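Local coordinates for acyl-CoA thioesterase II TesB2 (PDB 3U0A), which probably hydrolyses fatty acyl-CoA thioesters to free fatty acid and coenzyme A, as an oligomeric member of the C/M/P thioester hydrolase family, at residues V77-R82 with N95-G100; F89-V94 with G107-T112; L199-S204 with V268-L273; R229-D234 with E263-V268. All coordinates share one frame; numbering follows the deposited sequence.

Contact 1 of 4, residues V77-R82 with N95-G100; sequences VFLVER and NAVQHG. With SO4 (sulfate ion), chain D.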
loop_
_atom_site.group_PDB
_atom_site.type_symbol
_atom_site.label_atom_id
_atom_site.label_comp_id
_atom_site.label_asym_id
_atom_site.label_seq_id
_atom_site.Cartn_x
_atom_site.Cartn_y
_atom_site.Cartn_z
ATOM N N VAL A 77 -2.286 -21.045 12.827
ATOM C CA VAL A 77 -3.705 -20.928 12.859
ATOM C C VAL A 77 -4.094 -19.534 12.379
ATOM O O VAL A 77 -3.460 -18.541 12.730
ATOM C CB VAL A 77 -4.212 -21.181 14.281
ATOM C CG1 VAL A 77 -5.678 -20.792 14.424
ATOM C CG2 VAL A 77 -3.956 -22.633 14.646
ATOM N N PHE A 78 -5.148 -19.472 11.578
ATOM C CA PHE A 78 -5.602 -18.227 10.966
ATOM C C PHE A 78 -6.991 -17.903 11.500
ATOM O O PHE A 78 -7.937 -18.695 11.361
ATOM C CB PHE A 78 -5.577 -18.343 9.427
ATOM C CG PHE A 78 -4.243 -18.768 8.893
ATOM C CD1 PHE A 78 -3.244 -17.835 8.663
ATOM C CD2 PHE A 78 -3.943 -20.102 8.723
ATOM C CE1 PHE A 78 -1.997 -18.221 8.240
ATOM C CE2 PHE A 78 -2.694 -20.493 8.278
ATOM C CZ PHE A 78 -1.725 -19.556 8.036
ATOM N N LEU A 79 -7.075 -16.729 12.118
ATOM C CA LEU A 79 -8.278 -16.218 12.705
ATOM C C LEU A 79 -8.879 -15.108 11.854
ATOM O O LEU A 79 -8.395 -13.987 11.863
ATOM C CB LEU A 79 -7.932 -15.687 14.081
ATOM C CG LEU A 79 -7.327 -16.752 14.990
ATOM C CD1 LEU A 79 -7.153 -16.128 16.368
ATOM C CD2 LEU A 79 -8.229 -18.023 15.014
ATOM N N VAL A 80 -9.961 -15.442 11.155
ATOM C CA VAL A 80 -10.630 -14.547 10.203
ATOM C C VAL A 80 -11.722 -13.739 10.901
ATOM O O VAL A 80 -12.453 -14.291 11.695
ATOM C CB VAL A 80 -11.275 -15.322 9.008
ATOM C CG1 VAL A 80 -11.842 -14.372 7.959
ATOM C CG2 VAL A 80 -10.271 -16.253 8.371
ATOM N N GLU A 81 -11.811 -12.444 10.577
ATOM C CA GLU A 81 -12.841 -11.533 11.089
ATOM C C GLU A 81 -13.669 -11.039 9.919
ATOM O O GLU A 81 -13.082 -10.505 8.972
ATOM C CB GLU A 81 -12.169 -10.326 11.707
ATOM C CG GLU A 81 -13.142 -9.256 12.183
ATOM C CD GLU A 81 -12.415 -7.969 12.546
ATOM O OE1 GLU A 81 -11.740 -7.942 13.610
ATOM O OE2 GLU A 81 -12.468 -7.004 11.722
ATOM N N ARG A 82 -14.999 -11.212 9.949
ATOM C CA ARG A 82 -15.823 -10.827 8.776
ATOM C C ARG A 82 -16.159 -9.366 8.907
ATOM O O ARG A 82 -17.166 -9.018 9.430
ATOM C CB ARG A 82 -17.080 -11.672 8.627
ATOM C CG ARG A 82 -16.786 -13.145 8.645
ATOM C CD ARG A 82 -17.873 -14.033 8.040
ATOM N NE ARG A 82 -17.348 -15.394 7.936
ATOM C CZ ARG A 82 -17.901 -16.407 7.283
ATOM N NH1 ARG A 82 -19.044 -16.255 6.634
ATOM N NH2 ARG A 82 -17.286 -17.583 7.280
ATOM N N ASN A 95 -5.616 -12.687 11.362
ATOM C CA ASN A 95 -4.431 -12.799 12.201
ATOM C C ASN A 95 -3.852 -14.217 12.135
ATOM O O ASN A 95 -4.518 -15.163 12.464
ATOM C CB ASN A 95 -4.751 -12.478 13.664
ATOM C CG ASN A 95 -4.854 -10.988 13.954
ATOM O OD1 ASN A 95 -4.482 -10.116 13.138
ATOM N ND2 ASN A 95 -5.350 -10.686 15.151
ATOM N N ALA A 96 -2.602 -14.347 11.706
ATOM C CA ALA A 96 -1.925 -15.646 11.706
ATOM C C ALA A 96 -1.229 -15.775 13.055
ATOM O O ALA A 96 -0.475 -14.873 13.450
ATOM C CB ALA A 96 -0.934 -15.759 10.558
ATOM N N VAL A 97 -1.513 -16.873 13.761
ATOM C CA VAL A 97 -1.100 -17.026 15.136
ATOM C C VAL A 97 -0.255 -18.278 15.349
ATOM O O VAL A 97 -0.563 -19.350 14.833
ATOM C CB VAL A 97 -2.323 -17.018 16.115
ATOM C CG1 VAL A 97 -1.902 -17.421 17.517
ATOM C CG2 VAL A 97 -2.997 -15.654 16.175
ATOM N N GLN A 98 0.803 -18.112 16.147
ATOM C CA GLN A 98 1.639 -19.212 16.655
ATOM C C GLN A 98 1.982 -19.039 18.125
ATOM O O GLN A 98 2.583 -18.043 18.494
ATOM C CB GLN A 98 2.943 -19.308 15.895
ATOM C CG GLN A 98 2.794 -19.774 14.463
ATOM C CD GLN A 98 4.124 -20.171 13.855
ATOM O OE1 GLN A 98 5.114 -19.437 13.998
ATOM N NE2 GLN A 98 4.162 -21.314 13.161
ATOM N N HIS A 99 1.635 -20.055 18.933
ATOM C CA HIS A 99 1.860 -20.079 20.377
ATOM C C HIS A 99 1.366 -18.791 21.008
ATOM O O HIS A 99 2.037 -18.133 21.795
ATOM C CB HIS A 99 3.339 -20.437 20.716
ATOM C CG HIS A 99 3.540 -20.893 22.166
ATOM N ND1 HIS A 99 2.903 -21.989 22.700
ATOM C CD2 HIS A 99 4.301 -20.323 23.223
ATOM C CE1 HIS A 99 3.247 -22.099 24.019
ATOM N NE2 HIS A 99 4.102 -21.094 24.330
ATOM N N GLY A 100 0.159 -18.409 20.629
ATOM C CA GLY A 100 -0.527 -17.318 21.269
ATOM C C GLY A 100 -0.107 -15.976 20.759
ATOM O O GLY A 100 -0.609 -15.003 21.252
HETATM S S SO4 D . -18.269 -21.441 6.748
HETATM O O1 SO4 D . -19.096 -20.325 7.346
HETATM O O2 SO4 D . -17.585 -20.964 5.518
HETATM O O3 SO4 D . -17.212 -21.875 7.714
HETATM O O4 SO4 D . -19.155 -22.662 6.505
#

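Contact 2 of 4, residues F89-V94 with G107-T112; sequences FVTRRV and GASFQT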
loop_
_atom_site.group_PDB
_atom_site.type_symbol
_atom_site.label_atom_id
_atom_site.label_comp_id
_atom_site.label_asym_id
_atom_site.label_seq_id
_atom_site.Cartn_x
_atom_site.Cartn_y
_atom_site.Cartn_z
ATOM N N PHE A 89 -19.024 -5.041 -1.987
ATOM C CA PHE A 89 -17.743 -5.251 -1.384
ATOM C C PHE A 89 -17.860 -6.082 -0.083
ATOM O O PHE A 89 -18.794 -5.910 0.725
ATOM C CB PHE A 89 -17.092 -3.892 -1.094
ATOM C CG PHE A 89 -16.612 -3.154 -2.335
ATOM C CD1 PHE A 89 -17.481 -2.355 -3.057
ATOM C CD2 PHE A 89 -15.284 -3.250 -2.767
ATOM C CE1 PHE A 89 -17.062 -1.687 -4.178
ATOM C CE2 PHE A 89 -14.866 -2.576 -3.904
ATOM C CZ PHE A 89 -15.763 -1.790 -4.603
ATOM N N VAL A 90 -16.909 -6.991 0.109
ATOM C CA VAL A 90 -16.765 -7.706 1.352
ATOM C C VAL A 90 -15.343 -7.440 1.839
ATOM O O VAL A 90 -14.400 -7.343 1.044
ATOM C CB VAL A 90 -17.054 -9.208 1.144
ATOM C CG1 VAL A 90 -16.557 -10.037 2.305
ATOM C CG2 VAL A 90 -18.552 -9.454 0.919
ATOM N N THR A 91 -15.181 -7.262 3.146
ATOM C CA THR A 91 -13.849 -7.025 3.708
ATOM C C THR A 91 -13.563 -8.034 4.790
ATOM O O THR A 91 -14.439 -8.319 5.582
ATOM C CB THR A 91 -13.725 -5.606 4.325
ATOM O OG1 THR A 91 -14.167 -4.616 3.376
ATOM C CG2 THR A 91 -12.283 -5.318 4.731
ATOM N N ARG A 92 -12.326 -8.532 4.836
ATOM C CA ARG A 92 -11.862 -9.442 5.881
ATOM C C ARG A 92 -10.609 -8.952 6.588
ATOM O O ARG A 92 -9.786 -8.286 5.960
ATOM C CB ARG A 92 -11.579 -10.802 5.265
ATOM C CG ARG A 92 -12.811 -11.500 4.686
ATOM C CD ARG A 92 -13.827 -11.831 5.767
ATOM N NE ARG A 92 -14.985 -12.582 5.287
ATOM C CZ ARG A 92 -16.205 -12.090 5.098
ATOM N NH1 ARG A 92 -16.493 -10.795 5.320
ATOM N NH2 ARG A 92 -17.154 -12.894 4.667
ATOM N N ARG A 93 -10.473 -9.255 7.889
ATOM C CA ARG A 93 -9.158 -9.148 8.577
ATOM C C ARG A 93 -8.748 -10.530 9.015
ATOM O O ARG A 93 -9.621 -11.339 9.343
ATOM C CB ARG A 93 -9.149 -8.166 9.756
ATOM C CG ARG A 93 -9.264 -6.738 9.283
ATOM C CD ARG A 93 -8.996 -5.697 10.354
ATOM N NE ARG A 93 -9.783 -5.845 11.592
ATOM C CZ ARG A 93 -9.628 -5.102 12.718
ATOM N NH1 ARG A 93 -8.703 -4.115 12.823
ATOM N NH2 ARG A 93 -10.386 -5.369 13.770
ATOM N N VAL A 94 -7.447 -10.812 8.976
ATOM C CA VAL A 94 -6.909 -12.100 9.387
ATOM C C VAL A 94 -5.677 -11.902 10.267
ATOM O O VAL A 94 -4.804 -11.062 9.947
ATOM C CB VAL A 94 -6.466 -12.987 8.188
ATOM C CG1 VAL A 94 -5.897 -14.316 8.690
ATOM C CG2 VAL A 94 -7.605 -13.246 7.223
ATOM N N GLY A 107 -5.303 -7.418 6.016
ATOM C CA GLY A 107 -6.649 -7.148 5.531
ATOM C C GLY A 107 -6.736 -7.282 4.016
ATOM O O GLY A 107 -5.744 -7.050 3.316
ATOM N N ALA A 108 -7.928 -7.646 3.536
ATOM C CA ALA A 108 -8.195 -7.826 2.118
ATOM C C ALA A 108 -9.625 -7.420 1.771
ATOM O O ALA A 108 -10.523 -7.576 2.591
ATOM C CB ALA A 108 -7.918 -9.269 1.696
ATOM N N SER A 109 -9.811 -6.918 0.533
ATOM C CA SER A 109 -11.112 -6.457 0.028
ATOM C C SER A 109 -11.546 -7.284 -1.178
ATOM O O SER A 109 -10.739 -7.620 -2.032
ATOM C CB SER A 109 -11.050 -4.965 -0.346
ATOM O OG SER A 109 -12.345 -4.378 -0.506
ATOM N N PHE A 110 -12.830 -7.598 -1.221
ATOM C CA PHE A 110 -13.430 -8.412 -2.270
ATOM C C PHE A 110 -14.643 -7.676 -2.927
ATOM O O PHE A 110 -15.473 -7.069 -2.239
ATOM C CB PHE A 110 -13.867 -9.763 -1.673
ATOM C CG PHE A 110 -12.765 -10.504 -0.941
ATOM C CD1 PHE A 110 -12.272 -10.034 0.255
ATOM C CD2 PHE A 110 -12.239 -11.678 -1.453
ATOM C CE1 PHE A 110 -11.266 -10.693 0.923
ATOM C CE2 PHE A 110 -11.216 -12.355 -0.787
ATOM C CZ PHE A 110 -10.725 -11.855 0.406
ATOM N N GLN A 111 -14.729 -7.725 -4.255
ATOM C CA GLN A 111 -15.758 -7.002 -4.988
ATOM C C GLN A 111 -16.396 -7.870 -6.023
ATOM O O GLN A 111 -15.758 -8.730 -6.609
ATOM C CB GLN A 111 -15.153 -5.777 -5.676
ATOM C CG GLN A 111 -16.141 -4.886 -6.448
ATOM C CD GLN A 111 -15.456 -3.909 -7.399
ATOM O OE1 GLN A 111 -14.344 -4.138 -7.820
ATOM N NE2 GLN A 111 -16.126 -2.816 -7.727
ATOM N N THR A 112 -17.659 -7.599 -6.298
ATOM C CA THR A 112 -18.330 -8.240 -7.435
ATOM C C THR A 112 -17.853 -7.670 -8.798
ATOM O O THR A 112 -17.148 -6.662 -8.892
ATOM C CB THR A 112 -19.875 -8.173 -7.329
ATOM O OG1 THR A 112 -20.276 -6.828 -7.097
ATOM C CG2 THR A 112 -20.386 -9.034 -6.218
#

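Contact 3 of 4, residues L199-S204 with V268-L273; sequences LTLLGS and VMQEGL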
loop_
_atom_site.group_PDB
_atom_site.type_symbol
_atom_site.label_atom_id
_atom_site.label_comp_id
_atom_site.label_asym_id
_atom_site.label_seq_id
_atom_site.Cartn_x
_atom_site.Cartn_y
_atom_site.Cartn_z
ATOM N N LEU A 199 9.045 -12.761 -2.350
ATOM C CA LEU A 199 10.426 -13.290 -2.438
ATOM C C LEU A 199 11.359 -12.358 -3.151
ATOM O O LEU A 199 12.546 -12.434 -2.925
ATOM C CB LEU A 199 10.516 -14.634 -3.167
ATOM C CG LEU A 199 9.718 -15.789 -2.585
ATOM C CD1 LEU A 199 10.107 -17.128 -3.208
ATOM C CD2 LEU A 199 9.837 -15.856 -1.067
ATOM N N THR A 200 10.839 -11.489 -4.021
ATOM C CA THR A 200 11.706 -10.768 -4.985
ATOM C C THR A 200 11.702 -9.263 -4.959
ATOM O O THR A 200 12.676 -8.694 -5.354
ATOM C CB THR A 200 11.382 -11.161 -6.427
ATOM O OG1 THR A 200 10.062 -10.706 -6.755
ATOM C CG2 THR A 200 11.476 -12.654 -6.573
ATOM N N LEU A 201 10.639 -8.605 -4.539
ATOM C CA LEU A 201 10.612 -7.131 -4.634
ATOM C C LEU A 201 11.635 -6.402 -3.788
ATOM O O LEU A 201 12.268 -5.527 -4.289
ATOM C CB LEU A 201 9.239 -6.550 -4.331
ATOM C CG LEU A 201 9.045 -5.052 -4.553
ATOM C CD1 LEU A 201 9.318 -4.632 -5.988
ATOM C CD2 LEU A 201 7.610 -4.717 -4.182
ATOM N N LEU A 202 11.809 -6.768 -2.534
ATOM C CA LEU A 202 12.654 -5.992 -1.632
ATOM C C LEU A 202 14.130 -5.986 -2.057
ATOM O O LEU A 202 14.902 -5.091 -1.652
ATOM C CB LEU A 202 12.498 -6.459 -0.170
ATOM C CG LEU A 202 11.319 -5.818 0.594
ATOM C CD1 LEU A 202 11.106 -6.455 1.980
ATOM C CD2 LEU A 202 11.510 -4.308 0.708
ATOM N N GLY A 203 14.508 -6.976 -2.873
ATOM C CA GLY A 203 15.822 -6.996 -3.552
ATOM C C GLY A 203 16.116 -5.706 -4.327
ATOM O O GLY A 203 17.258 -5.281 -4.421
ATOM N N SER A 204 15.084 -5.068 -4.867
ATOM C CA SER A 204 15.267 -3.844 -5.668
ATOM C C SER A 204 15.859 -2.669 -4.854
ATOM O O SER A 204 16.469 -1.749 -5.438
ATOM C CB SER A 204 13.953 -3.409 -6.339
ATOM O OG SER A 204 12.993 -2.952 -5.395
ATOM N N VAL A 268 2.227 -3.417 -6.532
ATOM C CA VAL A 268 2.648 -3.775 -5.182
ATOM C C VAL A 268 3.513 -2.676 -4.603
ATOM O O VAL A 268 4.339 -2.106 -5.305
ATOM C CB VAL A 268 3.497 -5.074 -5.137
ATOM C CG1 VAL A 268 3.939 -5.371 -3.718
ATOM C CG2 VAL A 268 2.752 -6.273 -5.724
ATOM N N MET A 269 3.318 -2.390 -3.319
ATOM C CA MET A 269 4.269 -1.617 -2.522
ATOM C C MET A 269 4.641 -2.421 -1.293
ATOM O O MET A 269 3.780 -3.050 -0.707
ATOM C CB MET A 269 3.634 -0.336 -2.083
ATOM C CG MET A 269 3.550 0.670 -3.200
ATOM S SD MET A 269 5.032 1.652 -3.057
ATOM C CE MET A 269 4.378 3.150 -2.341
ATOM N N GLN A 270 5.918 -2.377 -0.910
ATOM C CA GLN A 270 6.432 -3.102 0.232
ATOM C C GLN A 270 7.596 -2.367 0.843
ATOM O O GLN A 270 8.505 -1.902 0.146
ATOM C CB GLN A 270 6.865 -4.492 -0.200
ATOM C CG GLN A 270 7.523 -5.372 0.844
ATOM C CD GLN A 270 7.503 -6.845 0.431
ATOM O OE1 GLN A 270 7.757 -7.157 -0.732
ATOM N NE2 GLN A 270 7.182 -7.745 1.358
ATOM N N GLU A 271 7.541 -2.246 2.164
ATOM C CA GLU A 271 8.632 -1.681 2.929
ATOM C C GLU A 271 9.391 -2.836 3.637
ATOM O O GLU A 271 8.783 -3.822 4.050
ATOM C CB GLU A 271 8.089 -0.657 3.920
ATOM C CG GLU A 271 9.177 0.114 4.637
ATOM C CD GLU A 271 8.643 1.273 5.471
ATOM O OE1 GLU A 271 7.660 1.073 6.267
ATOM O OE2 GLU A 271 9.231 2.382 5.324
ATOM N N GLY A 272 10.704 -2.709 3.769
ATOM C CA GLY A 272 11.517 -3.680 4.471
ATOM C C GLY A 272 12.473 -3.041 5.461
ATOM O O GLY A 272 12.757 -1.842 5.403
ATOM N N LEU A 273 12.966 -3.852 6.383
ATOM C CA LEU A 273 14.096 -3.476 7.211
ATOM C C LEU A 273 15.338 -3.528 6.345
ATOM O O LEU A 273 15.513 -4.462 5.599
ATOM C CB LEU A 273 14.228 -4.429 8.411
ATOM C CG LEU A 273 15.228 -4.045 9.492
ATOM C CD1 LEU A 273 14.752 -2.834 10.278
ATOM C CD2 LEU A 273 15.445 -5.251 10.381
#

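Contact 4 of 4, residues R229-D234 with E263-V268; sequences RGFRAD and ELVAAV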
loop_
_atom_site.group_PDB
_atom_site.type_symbol
_atom_site.label_atom_id
_atom_site.label_comp_id
_atom_site.label_asym_id
_atom_site.label_seq_id
_atom_site.Cartn_x
_atom_site.Cartn_y
_atom_site.Cartn_z
ATOM N N ARG A 229 -6.314 -7.194 -12.992
ATOM C CA ARG A 229 -6.831 -7.936 -14.163
ATOM C C ARG A 229 -6.373 -9.364 -14.071
ATOM O O ARG A 229 -5.379 -9.666 -13.416
ATOM C CB ARG A 229 -6.320 -7.335 -15.478
ATOM C CG ARG A 229 -6.902 -5.974 -15.797
ATOM C CD ARG A 229 -6.058 -5.258 -16.837
ATOM N NE ARG A 229 -6.492 -3.874 -17.036
ATOM C CZ ARG A 229 -5.985 -2.792 -16.429
ATOM N NH1 ARG A 229 -4.973 -2.866 -15.563
ATOM N NH2 ARG A 229 -6.514 -1.605 -16.694
ATOM N N GLY A 230 -7.092 -10.248 -14.726
ATOM C CA GLY A 230 -6.707 -11.649 -14.751
ATOM C C GLY A 230 -5.428 -11.899 -15.527
ATOM O O GLY A 230 -5.120 -11.206 -16.512
ATOM N N PHE A 231 -4.690 -12.896 -15.073
ATOM C CA PHE A 231 -3.422 -13.282 -15.686
ATOM C C PHE A 231 -3.211 -14.780 -15.449
ATOM O O PHE A 231 -4.051 -15.440 -14.847
ATOM C CB PHE A 231 -2.276 -12.479 -15.037
ATOM C CG PHE A 231 -2.120 -12.748 -13.559
ATOM C CD1 PHE A 231 -2.854 -12.032 -12.630
ATOM C CD2 PHE A 231 -1.272 -13.751 -13.117
ATOM C CE1 PHE A 231 -2.734 -12.292 -11.280
ATOM C CE2 PHE A 231 -1.146 -14.027 -11.772
ATOM C CZ PHE A 231 -1.878 -13.297 -10.847
ATOM N N ARG A 232 -2.075 -15.296 -15.891
ATOM C CA ARG A 232 -1.664 -16.642 -15.561
ATOM C C ARG A 232 -0.205 -16.695 -15.122
ATOM O O ARG A 232 0.680 -16.246 -15.849
ATOM C CB ARG A 232 -1.868 -17.524 -16.776
ATOM C CG ARG A 232 -3.323 -17.905 -17.029
ATOM C CD ARG A 232 -3.464 -19.156 -17.892
ATOM N NE ARG A 232 -2.906 -20.349 -17.228
ATOM C CZ ARG A 232 -3.588 -21.211 -16.473
ATOM N NH1 ARG A 232 -4.886 -21.054 -16.253
ATOM N NH2 ARG A 232 -2.950 -22.247 -15.933
ATOM N N ALA A 233 0.054 -17.247 -13.936
ATOM C CA ALA A 233 1.411 -17.356 -13.415
ATOM C C ALA A 233 2.259 -18.468 -14.014
ATOM O O ALA A 233 3.404 -18.548 -13.682
ATOM C CB ALA A 233 1.364 -17.519 -11.934
ATOM N N ASP A 234 1.689 -19.340 -14.847
ATOM C CA ASP A 234 2.475 -20.252 -15.672
ATOM C C ASP A 234 2.789 -19.683 -17.089
ATOM O O ASP A 234 3.279 -20.411 -17.972
ATOM C CB ASP A 234 1.801 -21.633 -15.789
ATOM C CG ASP A 234 0.319 -21.548 -16.145
ATOM O OD1 ASP A 234 -0.186 -20.428 -16.385
ATOM O OD2 ASP A 234 -0.343 -22.605 -16.142
ATOM N N GLU A 263 -0.526 -6.334 -20.621
ATOM C CA GLU A 263 -1.585 -6.022 -19.698
ATOM C C GLU A 263 -1.033 -5.831 -18.294
ATOM O O GLU A 263 -0.350 -6.708 -17.778
ATOM C CB GLU A 263 -2.615 -7.144 -19.640
ATOM C CG GLU A 263 -3.354 -7.437 -20.933
ATOM C CD GLU A 263 -4.425 -6.386 -21.294
ATOM O OE1 GLU A 263 -5.315 -6.089 -20.447
ATOM O OE2 GLU A 263 -4.392 -5.875 -22.461
ATOM N N LEU A 264 -1.365 -4.697 -17.675
ATOM C CA LEU A 264 -1.019 -4.426 -16.283
ATOM C C LEU A 264 -2.027 -5.165 -15.405
ATOM O O LEU A 264 -3.218 -4.905 -15.489
ATOM C CB LEU A 264 -1.050 -2.902 -16.015
ATOM C CG LEU A 264 -0.956 -2.424 -14.578
ATOM C CD1 LEU A 264 0.334 -2.879 -13.921
ATOM C CD2 LEU A 264 -1.037 -0.923 -14.586
ATOM N N VAL A 265 -1.531 -6.078 -14.574
ATOM C CA VAL A 265 -2.380 -7.017 -13.859
ATOM C C VAL A 265 -2.296 -6.905 -12.357
ATOM O O VAL A 265 -3.245 -7.308 -11.700
ATOM C CB VAL A 265 -2.065 -8.473 -14.283
ATOM C CG1 VAL A 265 -2.235 -8.620 -15.790
ATOM C CG2 VAL A 265 -0.658 -8.880 -13.889
ATOM N N ALA A 266 -1.178 -6.370 -11.822
ATOM C CA ALA A 266 -1.016 -6.094 -10.373
ATOM C C ALA A 266 0.018 -4.998 -10.037
ATOM O O ALA A 266 0.967 -4.761 -10.794
ATOM C CB ALA A 266 -0.718 -7.378 -9.592
ATOM N N ALA A 267 -0.226 -4.296 -8.924
ATOM C CA ALA A 267 0.664 -3.282 -8.369
ATOM C C ALA A 267 1.004 -3.694 -6.965
ATOM O O ALA A 267 0.183 -4.304 -6.289
ATOM C CB ALA A 267 0.014 -1.914 -8.360
ATOM N N VAL A 268 2.227 -3.417 -6.532
ATOM C CA VAL A 268 2.648 -3.775 -5.182
ATOM C C VAL A 268 3.513 -2.676 -4.603
ATOM O O VAL A 268 4.339 -2.106 -5.305
ATOM C CB VAL A 268 3.497 -5.074 -5.137
ATOM C CG1 VAL A 268 3.939 -5.371 -3.718
ATOM C CG2 VAL A 268 2.752 -6.273 -5.724
#

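Contact 1 of 4, residues V77-R82 with N95-G100
A beta hairpin of the N-terminal hot-dog domain sets 77-82 beside 95-100 as antiparallel neighbours, their short strand axes 4.7 Å apart at closest approach and their directions 147° apart. Main-chain hydrogen bonds carry most of the contact. In the hydrogen-bonded pair V77-V97, V77 N points almost straight at V97 O, in the carbonyl plane, at 3.1 Å. The return bond is shorter, V97 N lying 2.8 Å from V77 O and nearly along its C=O axis. L79 and N95 form the next such pair, L79 N 3.0 Å from N95 O and N95 N 3.1 Å from L79 O; here both donors stand above the carbonyl plane. In the non-hydrogen-bonded pair between them, F78 CA and A96 CA add CA-H...O contacts, to N95 O and V77 O respectively.

Apolar packing differs on the two faces. F78 keeps CG beside its backbone N (chi1 -54°), which lays CE1 against A96 CB at 3.5 Å, ring and methyl meeting obliquely. Helix 34-51, the central helix of the hot-dog, closes over this face, with Q44, S45 and S48 on F78 and V41 on A96. The face bearing V77, L79 and V97 is less buried; there L79 crosses V97 obliquely, CD1 to CG2 4.2 Å.

A charged group acts beyond the paired residues. R82, extended from CG to NE, gives NE to N19 OD1, while its NH2 makes a bent hydrogen bond (137° at the hydrogen) to O1 of a sulfate ion, 3.3 Å away.

Contact 2 of 4, residues F89-V94 with G107-T112
F89 and Q111 lie side by side and point the same way, at one end of a buried antiparallel pairing between adjacent strands of the N-terminal hot-dog. With F89 CG beside its backbone N (chi1 -72°) and Q111 CG anti to its own N (chi1 -178°), the extended glutamine runs along one face of the ring. Q111 CG sits over that face in a CH-pi contact, 3.8 Å from the centroid, and the amide plane is only 23° from that of the ring. S109 OG approaches the F89 ring edge, 3.9 Å from CD2.

On the face bearing V90, R92 and F110, the F110 ring turns its edge to V90 O, 3.5 Å from CD1; the same oxygen accepts the hydrogen bond of F110 N at 2.8 Å. R92 bends at chi2 and crosses F110 at about a right angle, CG 4.1 Å from CE1. Its guanidinium carries V90 CG1 on one face and turns NH1 back to T91 O, 3.2 Å away and above the carbonyl plane.

D85 and T52 also hold the R92 guanidinium, so the charge of this buried arginine is probably well compensated, while Q111 OE1, accepting from R250 of the second subunit, carries the pairing into the dimer interface.

Contact 3 of 4, residues L199-S204 with V268-L273
L201 and L202, at the C-terminal side of helix 186-200, meet one side of strand 264-275, and no hydrogen bond passes between the segments. The apolar part begins with L201, whose CG is anti to the backbone N (chi1 -173°). Its CD2 rests on V268 CG1 at 3.8 Å, the two side chains sliding past each other in opposite directions. L202 lies further along the strand and crosses Q270 at about a right angle, its CG 3.8 Å from Q270 CG. Both of its methyls then settle on bare backbone: CD2 is 3.5 Å from G272 N and CD1 is 3.8 Å from G272 CA. Since G272 has no side chain, the leucine can lie directly on the main chain.

This is the helix-on-sheet packing of the second hot-dog domain, in which helix 186-200 is the central helix and the curved strands wrap it. T253 of the adjacent strand 250-259 packs against both leucines, and Y239 of strand 237-247 against L201.

Polar atoms are arranged around this apolar seam. The extended Q270 chain (chi1 176°) places OE1 3.9 Å from L201 CB, while its NE2 turns to a weak hydrogen bond with D222 O. L201 O takes two donors from one residue in the 3-10 turn: S204 N at 2.9 Å, and S204 OG at the same 2.9 Å, coming in nearly along the C=O axis. E271, whose CB points away from the leucines, forms a salt bridge with R250 and makes a weak hydrogen bond to H60 of the second subunit.

Contact 4 of 4, residues R229-D234 with E263-V268
A classic beta bulge, with V265 and A266 both facing I257, marks the start of strand 264-275 where the loop after strand 217-227 comes alongside it in the second hot-dog domain. R229 grips the strand twice. Its backbone N makes a weak hydrogen bond to V265 O at 3.3 Å. The side chain, CG beside the backbone N (chi1 -70°) and extended to NE, brings NH1 within 2.7 Å of L264 O, near the guanidinium plane; NH1 also bonds S245 OG of the second subunit. E263 OE1, 4.2 Å from R229 NE, lies well out of the guanidinium plane with no N-H aimed at it, so at most a charge attraction is likely.

F231 holds CG in the crowded position between N and the carbonyl carbon (chi1 62°), crossing V265 with CB 3.9 Å from V265 CG1. R232 and D234 form a two-nitrogen salt bridge, NE to OD1 at 2.8 Å and NH2 to OD2 at 2.6 Å, each oxygen using its syn lone pair; D184 also pairs with R232 NH1.

F231 leans on L193 of helix 186-200 and L237 of strand 237-247, and V265 packs on strand 250-259 through I257 and T259.

Contacts 1 and 2 share strand 89-98 in the N-terminal hot-dog, their centres about 16 Å apart, and are joined by the salt bridge from E81 OE1 to R93 NH2 at 2.9 Å. Contacts 3 and 4 follow strand 264-275 of the second domain and overlap at V268, with centres about 18 Å apart. Within one chain the two domains' contacts stay separate, the nearest atoms of contacts 2 and 4 being about 10 Å apart. The dimer brings them together: F89 of contact 2 packs on L273 of the second subunit, a residue of contact 3. The F89 side chain also lies about 4 Å from a bound sodium ion. V50 and V53 form a sodium site beside contact 2.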